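Local coordinates for CalS13 (Micromonospora echinospora, PDB 4ZAS), which binds dTDP-4-keto-6-deoxyglucose and is probably a pyridoxal phosphate-dependent sugar aminotransferase of the DegT/DnrJ/EryC1 family, at residues Ser42-Ala47 with Gly281-Glu286; Gly68-Asn73 with Arg287-Leu292. All coordinates share one frame; numbering follows the deposited sequence.

Contact 1 (Ser42-Ala47 with Gly281-Glu286); sequences STRVSA and GLSNLE
R44 reaches across from helix 41-49 and meets L282, S283 and E286 on one side of helix 275-305. The electrostatic part joins it to E286. R44 NH1 lies 3.4 Å from E286 OE1, a salt bridge whose hydrogen bond is weak, with an N-H...O angle of 145°. The two side chains come from opposite directions, but guanidinium and carboxylate planes are turned 79° apart. E286 OE2 sits in the guanidinium plane, at its edge, and the group is not gripped by two matched N-H...O bonds. E286 is exposed, a place that suits a carboxylate able to meet both water and the arginine.

A second weak hydrogen bond runs from R44 NH1 to S283 OG at 3.3 Å. Serine suits the place because it is small enough to let the arginine stem pass and still offers a hydroxyl; R44 CD lies 3.3 Å from S283 OG.

The segments run nearly antiparallel, at 159°, with their axes 9.7 Å apart. Helix 41-49 thereby lies against the long helix 275-305 in the fold type I architecture of the DegT/DnrJ/EryC1 family. Its V45 packs on V45 of the second subunit, so the short helix also takes part in the subunit interface.

Van der Waals contact makes up the rest. With chi1 at -99° and the chain extended from CG to NE, R44 spans the gap and lays one guanidinium face over the backbone of L282, whose C atom is 4.1 Å above the plane. L282 CB touches R44 NE at 3.7 Å, and beyond it the leucine side chain packs on T59, E62 and Y63 of helix 58-71. With an alanine here instead of R44, E286 would probably lose this ionic mate, and a gap would be likely beside S283 and L282.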
ATOM      1  N   SER A  42      -9.307  16.621  14.424  1.00 60.11           N
ATOM      2  CA  SER A  42      -9.049  17.736  13.525  1.00 60.74           C
ATOM      3  C   SER A  42      -7.851  18.571  13.957  1.00 61.68           C
ATOM      4  O   SER A  42      -7.024  18.952  13.127  1.00 63.10           O
ATOM      5  CB  SER A  42     -10.292  18.628  13.434  1.00 73.65           C
ATOM      6  OG  SER A  42     -10.027  19.836  12.739  1.00 82.62           O
ATOM      7  N   THR A  43      -7.739  18.811  15.258  1.00 57.42           N
ATOM      8  CA  THR A  43      -6.647  19.602  15.811  1.00 51.53           C
ATOM      9  C   THR A  43      -5.285  18.940  15.596  1.00 51.43           C
ATOM     10  O   THR A  43      -4.317  19.580  15.186  1.00 51.80           O
ATOM     11  CB  THR A  43      -6.872  19.843  17.295  1.00 45.57           C
ATOM     12  OG1 THR A  43      -8.095  20.577  17.464  1.00 53.26           O
ATOM     13  CG2 THR A  43      -5.729  20.631  17.877  1.00 42.74           C
ATOM     14  N   ARG A  44      -5.213  17.658  15.913  1.00 46.47           N
ATOM     15  CA  ARG A  44      -3.981  16.910  15.777  1.00 49.88           C
ATOM     16  C   ARG A  44      -3.538  16.857  14.303  1.00 45.72           C
ATOM     17  O   ARG A  44      -2.375  17.114  13.975  1.00 44.72           O
ATOM     18  CB  ARG A  44      -4.187  15.506  16.346  1.00 53.58           C
ATOM     19  CG  ARG A  44      -3.669  15.323  17.761  1.00 59.47           C
ATOM     20  CD  ARG A  44      -3.621  13.839  18.087  1.00 73.44           C
ATOM     21  NE  ARG A  44      -2.912  13.543  19.330  1.00 81.53           N
ATOM     22  CZ  ARG A  44      -3.497  13.357  20.511  1.00 81.60           C
ATOM     23  NH1 ARG A  44      -4.819  13.431  20.629  1.00 86.78           N
ATOM     24  NH2 ARG A  44      -2.756  13.084  21.575  1.00 78.94           N
ATOM     25  N   VAL A  45      -4.492  16.554  13.426  1.00 44.98           N
ATOM     26  CA  VAL A  45      -4.257  16.397  11.993  1.00 48.44           C
ATOM     27  C   VAL A  45      -3.813  17.708  11.405  1.00 55.01           C
ATOM     28  O   VAL A  45      -2.934  17.763  10.563  1.00 66.41           O
ATOM     29  CB  VAL A  45      -5.522  15.884  11.275  1.00 46.71           C
ATOM     30  CG1 VAL A  45      -5.397  16.030   9.756  1.00 44.63           C
ATOM     31  CG2 VAL A  45      -5.780  14.459  11.654  1.00 43.15           C
ATOM     32  N   SER A  46      -4.447  18.771  11.862  1.00 58.17           N
ATOM     33  CA  SER A  46      -4.122  20.108  11.417  1.00 55.32           C
ATOM     34  C   SER A  46      -2.667  20.430  11.690  1.00 51.90           C
ATOM     35  O   SER A  46      -2.020  21.062  10.870  1.00 68.48           O
ATOM     36  CB  SER A  46      -5.032  21.122  12.109  1.00 57.26           C
ATOM     37  OG  SER A  46      -4.780  22.426  11.647  1.00 69.28           O
ATOM     38  N   ALA A  47      -2.142  19.956  12.816  1.00 44.53           N
ATOM     39  CA  ALA A  47      -0.738  20.194  13.181  1.00 48.64           C
ATOM     40  C   ALA A  47       0.236  19.519  12.210  1.00 50.52           C
ATOM     41  O   ALA A  47       1.253  20.094  11.820  1.00 55.32           O
ATOM     42  CB  ALA A  47      -0.475  19.718  14.595  1.00 43.73           C
ATOM     43  N   GLY A 281      -4.565   8.007  14.703  1.00 36.06           N
ATOM     44  CA  GLY A 281      -4.334   6.918  15.631  1.00 38.16           C
ATOM     45  C   GLY A 281      -4.099   7.355  17.064  1.00 41.13           C
ATOM     46  O   GLY A 281      -4.591   6.719  17.994  1.00 45.74           O
ATOM     47  N   LEU A 282      -3.304   8.406  17.247  1.00 35.98           N
ATOM     48  CA  LEU A 282      -3.034   8.933  18.576  1.00 40.48           C
ATOM     49  C   LEU A 282      -4.301   9.475  19.247  1.00 55.94           C
ATOM     50  O   LEU A 282      -4.492   9.291  20.449  1.00 59.49           O
ATOM     51  CB  LEU A 282      -1.971  10.027  18.513  1.00 41.66           C
ATOM     52  CG  LEU A 282      -0.535   9.531  18.477  1.00 43.17           C
ATOM     53  CD1 LEU A 282       0.386  10.684  18.172  1.00 48.77           C
ATOM     54  CD2 LEU A 282      -0.196   8.921  19.818  1.00 33.61           C
ATOM     55  N   SER A 283      -5.133  10.178  18.473  1.00 57.43           N
ATOM     56  CA  SER A 283      -6.413  10.681  18.964  1.00 61.75           C
ATOM     57  C   SER A 283      -7.332   9.561  19.386  1.00 57.99           C
ATOM     58  O   SER A 283      -7.917   9.586  20.475  1.00 54.14           O
ATOM     59  CB  SER A 283      -7.138  11.510  17.900  1.00 61.90           C
ATOM     60  OG  SER A 283      -6.818  12.878  17.999  1.00 70.58           O
ATOM     61  N   ASN A 284      -7.456   8.573  18.516  1.00 46.81           N
ATOM     62  CA  ASN A 284      -8.448   7.553  18.745  1.00 44.76           C
ATOM     63  C   ASN A 284      -8.011   6.582  19.816  1.00 50.75           C
ATOM     64  O   ASN A 284      -8.855   5.910  20.411  1.00 59.69           O
ATOM     65  CB  ASN A 284      -8.770   6.833  17.444  1.00 38.46           C
ATOM     66  CG  ASN A 284      -9.619   7.682  16.532  1.00 37.66           C
ATOM     67  OD1 ASN A 284     -10.364   8.546  16.997  1.00 43.81           O
ATOM     68  ND2 ASN A 284      -9.512   7.455  15.234  1.00 35.91           N
ATOM     69  N   LEU A 285      -6.711   6.533  20.099  1.00 43.47           N
ATOM     70  CA  LEU A 285      -6.249   5.696  21.200  1.00 45.41           C
ATOM     71  C   LEU A 285      -6.845   6.163  22.526  1.00 44.83           C
ATOM     72  O   LEU A 285      -7.077   5.359  23.435  1.00 44.82           O
ATOM     73  CB  LEU A 285      -4.732   5.680  21.294  1.00 30.94           C
ATOM     74  CG  LEU A 285      -4.083   4.670  20.358  1.00 37.27           C
ATOM     75  CD1 LEU A 285      -2.568   4.832  20.416  1.00 42.87           C
ATOM     76  CD2 LEU A 285      -4.490   3.259  20.663  1.00 35.80           C
ATOM     77  N   GLU A 286      -7.110   7.462  22.620  1.00 44.62           N
ATOM     78  CA  GLU A 286      -7.665   8.042  23.837  1.00 52.62           C
ATOM     79  C   GLU A 286      -9.111   7.624  24.086  1.00 50.30           C
ATOM     80  O   GLU A 286      -9.609   7.784  25.190  1.00 47.04           O
ATOM     81  CB  GLU A 286      -7.614   9.567  23.769  1.00 59.40           C
ATOM     82  CG  GLU A 286      -6.231  10.166  23.779  1.00 73.71           C
ATOM     83  CD  GLU A 286      -6.273  11.670  23.556  1.00 86.90           C
ATOM     84  OE1 GLU A 286      -7.141  12.128  22.777  1.00 86.94           O
ATOM     85  OE2 GLU A 286      -5.450  12.394  24.158  1.00 95.77           O
TER

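Contact 2 (Gly68-Asn73 with Arg287-Leu292); sequences GSRIGN and RVDELL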
ATOM      1  N   GLY A  68       2.661   0.171  21.303  1.00 43.90           N
ATOM      2  CA  GLY A  68       3.577  -0.761  21.929  1.00 35.29           C
ATOM      3  C   GLY A  68       3.393  -0.786  23.431  1.00 41.51           C
ATOM      4  O   GLY A  68       3.447  -1.844  24.070  1.00 44.18           O
ATOM      5  N   SER A  69       3.130   0.388  23.987  1.00 43.50           N
ATOM      6  CA  SER A  69       3.009   0.541  25.422  1.00 45.94           C
ATOM      7  C   SER A  69       1.753  -0.171  25.921  1.00 46.73           C
ATOM      8  O   SER A  69       1.757  -0.760  26.998  1.00 44.46           O
ATOM      9  CB  SER A  69       2.964   2.026  25.786  1.00 47.54           C
ATOM     10  OG  SER A  69       3.081   2.221  27.181  1.00 58.76           O
ATOM     11  N   ARG A  70       0.702  -0.158  25.106  1.00 47.59           N
ATOM     12  CA  ARG A  70      -0.557  -0.809  25.451  1.00 44.39           C
ATOM     13  C   ARG A  70      -0.476  -2.306  25.319  1.00 49.10           C
ATOM     14  O   ARG A  70      -0.879  -3.050  26.209  1.00 46.90           O
ATOM     15  CB  ARG A  70      -1.674  -0.301  24.554  1.00 40.73           C
ATOM     16  CG  ARG A  70      -2.030   1.132  24.813  1.00 47.87           C
ATOM     17  CD  ARG A  70      -3.450   1.349  24.396  1.00 54.87           C
ATOM     18  NE  ARG A  70      -3.948   2.653  24.789  1.00 54.28           N
ATOM     19  CZ  ARG A  70      -5.226   2.863  25.041  1.00 57.35           C
ATOM     20  NH1 ARG A  70      -6.068   1.840  24.929  1.00 53.49           N
ATOM     21  NH2 ARG A  70      -5.658   4.064  25.408  1.00 59.46           N
ATOM     22  N   ILE A  71       0.054  -2.740  24.185  1.00 52.77           N
ATOM     23  CA  ILE A  71       0.168  -4.153  23.877  1.00 45.81           C
ATOM     24  C   ILE A  71       1.185  -4.767  24.822  1.00 44.52           C
ATOM     25  O   ILE A  71       1.095  -5.930  25.164  1.00 46.13           O
ATOM     26  CB  ILE A  71       0.535  -4.355  22.409  1.00 44.14           C
ATOM     27  CG1 ILE A  71      -0.638  -3.934  21.527  1.00 35.83           C
ATOM     28  CG2 ILE A  71       0.939  -5.799  22.144  1.00 51.29           C
ATOM     29  CD1 ILE A  71      -0.399  -4.141  20.086  1.00 36.13           C
ATOM     30  N   GLY A  72       2.153  -3.977  25.261  1.00 47.57           N
ATOM     31  CA  GLY A  72       3.159  -4.495  26.168  1.00 42.99           C
ATOM     32  C   GLY A  72       4.312  -5.115  25.416  1.00 44.89           C
ATOM     33  O   GLY A  72       5.068  -5.886  25.984  1.00 45.12           O
ATOM     34  N   ASN A  73       4.431  -4.765  24.135  1.00 44.40           N
ATOM     35  CA  ASN A  73       5.518  -5.192  23.247  1.00 37.00           C
ATOM     36  C   ASN A  73       5.942  -4.010  22.379  1.00 48.06           C
ATOM     37  O   ASN A  73       5.162  -3.534  21.548  1.00 51.66           O
ATOM     38  CB  ASN A  73       5.076  -6.354  22.367  1.00 41.08           C
ATOM     39  CG  ASN A  73       6.196  -6.895  21.496  1.00 38.44           C
ATOM     40  OD1 ASN A  73       7.257  -6.278  21.362  1.00 47.75           O
ATOM     41  ND2 ASN A  73       5.942  -8.027  20.849  1.00 29.23           N
ATOM     42  N   ARG A 287      -9.801   7.136  23.058  1.00 46.16           N
ATOM     43  CA  ARG A 287     -11.214   6.841  23.224  1.00 48.33           C
ATOM     44  C   ARG A 287     -11.552   5.362  23.055  1.00 53.16           C
ATOM     45  O   ARG A 287     -12.671   4.934  23.334  1.00 59.18           O
ATOM     46  CB  ARG A 287     -12.026   7.696  22.247  1.00 45.27           C
ATOM     47  CG  ARG A 287     -11.873   9.165  22.582  1.00 57.66           C
ATOM     48  CD  ARG A 287     -13.037  10.023  22.175  1.00 72.90           C
ATOM     49  NE  ARG A 287     -12.879  11.377  22.714  1.00 87.91           N
ATOM     50  CZ  ARG A 287     -13.279  11.773  23.920  1.00 98.40           C
ATOM     51  NH1 ARG A 287     -13.861  10.920  24.753  1.00101.45           N
ATOM     52  NH2 ARG A 287     -13.084  13.031  24.299  1.00102.14           N
ATOM     53  N   VAL A 288     -10.590   4.571  22.605  1.00 47.75           N
ATOM     54  CA  VAL A 288     -10.930   3.238  22.140  1.00 39.69           C
ATOM     55  C   VAL A 288     -11.297   2.321  23.305  1.00 46.19           C
ATOM     56  O   VAL A 288     -12.102   1.419  23.125  1.00 45.86           O
ATOM     57  CB  VAL A 288      -9.796   2.636  21.257  1.00 34.24           C
ATOM     58  CG1 VAL A 288      -8.519   2.373  22.043  1.00 33.60           C
ATOM     59  CG2 VAL A 288     -10.281   1.389  20.539  1.00 35.85           C
ATOM     60  N   ASP A 289     -10.740   2.550  24.496  1.00 45.51           N
ATOM     61  CA  ASP A 289     -11.024   1.670  25.625  1.00 43.70           C
ATOM     62  C   ASP A 289     -12.508   1.677  25.968  1.00 54.72           C
ATOM     63  O   ASP A 289     -13.105   0.622  26.186  1.00 52.68           O
ATOM     64  CB  ASP A 289     -10.211   2.078  26.843  1.00 50.76           C
ATOM     65  CG  ASP A 289      -8.740   1.750  26.690  1.00 61.83           C
ATOM     66  OD1 ASP A 289      -8.354   1.323  25.580  1.00 68.76           O
ATOM     67  OD2 ASP A 289      -7.973   1.922  27.667  1.00 60.55           O
ATOM     68  N   GLU A 290     -13.111   2.861  25.977  1.00 54.58           N
ATOM     69  CA  GLU A 290     -14.539   2.963  26.242  1.00 50.22           C
ATOM     70  C   GLU A 290     -15.350   2.313  25.115  1.00 49.94           C
ATOM     71  O   GLU A 290     -16.378   1.684  25.373  1.00 55.65           O
ATOM     72  CB  GLU A 290     -14.954   4.425  26.451  1.00 52.20           C
ATOM     73  CG  GLU A 290     -16.469   4.657  26.476  1.00 66.61           C
ATOM     74  CD  GLU A 290     -17.201   3.894  27.600  1.00 79.01           C
ATOM     75  OE1 GLU A 290     -16.566   3.509  28.612  1.00 80.57           O
ATOM     76  OE2 GLU A 290     -18.429   3.686  27.465  1.00 81.83           O
ATOM     77  N   LEU A 291     -14.908   2.464  23.867  1.00 39.54           N
ATOM     78  CA  LEU A 291     -15.619   1.831  22.761  1.00 37.43           C
ATOM     79  C   LEU A 291     -15.571   0.315  22.868  1.00 41.69           C
ATOM     80  O   LEU A 291     -16.565  -0.361  22.627  1.00 50.88           O
ATOM     81  CB  LEU A 291     -15.043   2.261  21.408  1.00 39.01           C
ATOM     82  CG  LEU A 291     -15.086   3.768  21.199  1.00 45.02           C
ATOM     83  CD1 LEU A 291     -14.719   4.110  19.759  1.00 41.82           C
ATOM     84  CD2 LEU A 291     -16.455   4.342  21.609  1.00 34.71           C
ATOM     85  N   LEU A 292     -14.411  -0.213  23.231  1.00 40.88           N
ATOM     86  CA  LEU A 292     -14.236  -1.644  23.392  1.00 44.92           C
ATOM     87  C   LEU A 292     -15.089  -2.183  24.544  1.00 49.50           C
ATOM     88  O   LEU A 292     -15.649  -3.278  24.448  1.00 54.06           O
ATOM     89  CB  LEU A 292     -12.766  -1.980  23.633  1.00 40.77           C
ATOM     90  CG  LEU A 292     -12.499  -3.466  23.857  1.00 41.27           C
ATOM     91  CD1 LEU A 292     -12.844  -4.277  22.587  1.00 32.86           C
ATOM     92  CD2 LEU A 292     -11.060  -3.694  24.336  1.00 41.23           C
TER
HETATM   93  O   HOH W   1      -8.906   4.965  25.461  1.00 66.82           O
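R70 and D289 face each other at the tight end of this contact, where arginine and aspartate come from opposite directions to form a salt bridge. R70 NH1 is modelled 2.4 Å from D289 OD1, too short to be taken literally; the pairing is credible, the exact separation doubtful. D289 OD1 approaches at the guanidinium edge, near its plane. The carboxylate plane is turned 61° from that of the guanidinium, and the one hydrogen bond between them uses R70 NH1 and D289 OD1, so the pair is not a flat, two-pronged one. Arginine suits the position because its chain is long: the nearest CA atoms across the segments, those of R70 and D289, are 10.8 Å apart. With chi1 at -68° its CG lies anti to the carbonyl carbon, and the chain then runs extended to NE. The buried V288 adds a nonpolar touch, its CG1 meeting R70 NH1 at 3.8 Å, obliquely to the guanidinium, while its side chain also packs on W198.

Helix 58-71 packs on the seven-stranded mixed sheet of the large domain, as in fold type I enzymes of this family, through I71, which touches F231 and V233 of strand 230-233. The chain leaves the helix at G72 with a positive phi of 88°, where a side chain would jam against the carbonyl oxygen of I71. Helix 275-305 is kinked at this contact, the backbone nitrogens of R287 and E290 lacking bonds to the preceding turn.

The looser part is water-mediated. A water bridges the segments, accepting a hydrogen bond from D289 N at 3.2 Å and a weak one from R70 NH2 at 3.4 Å. This water lies in the guanidinium plane, at its edge. D289 itself is exposed, a setting in which a charged aspartate is at home.

How the contacts relate
Both contacts use helix 275-305, on successive turns: contact 1 sets it against helix 41-49, contact 2 against helix 58-71. Neither is a true core. Contact 1 has its centre about 23 Å from the chain centre and contact 2 about 15 Å, each combining buried residues with an exposed acid. The first is the broader, a near-antiparallel helix pair bridged mainly by one arginine through weak polar bonds, next to the subunit interface. The second spans a wider gap by one arginine, an ion pair whose modelled length is doubtful and a bridging water, and no other chain touches it. They meet in a packing contact, where L285 O lies 2.8 Å from R70 NH2.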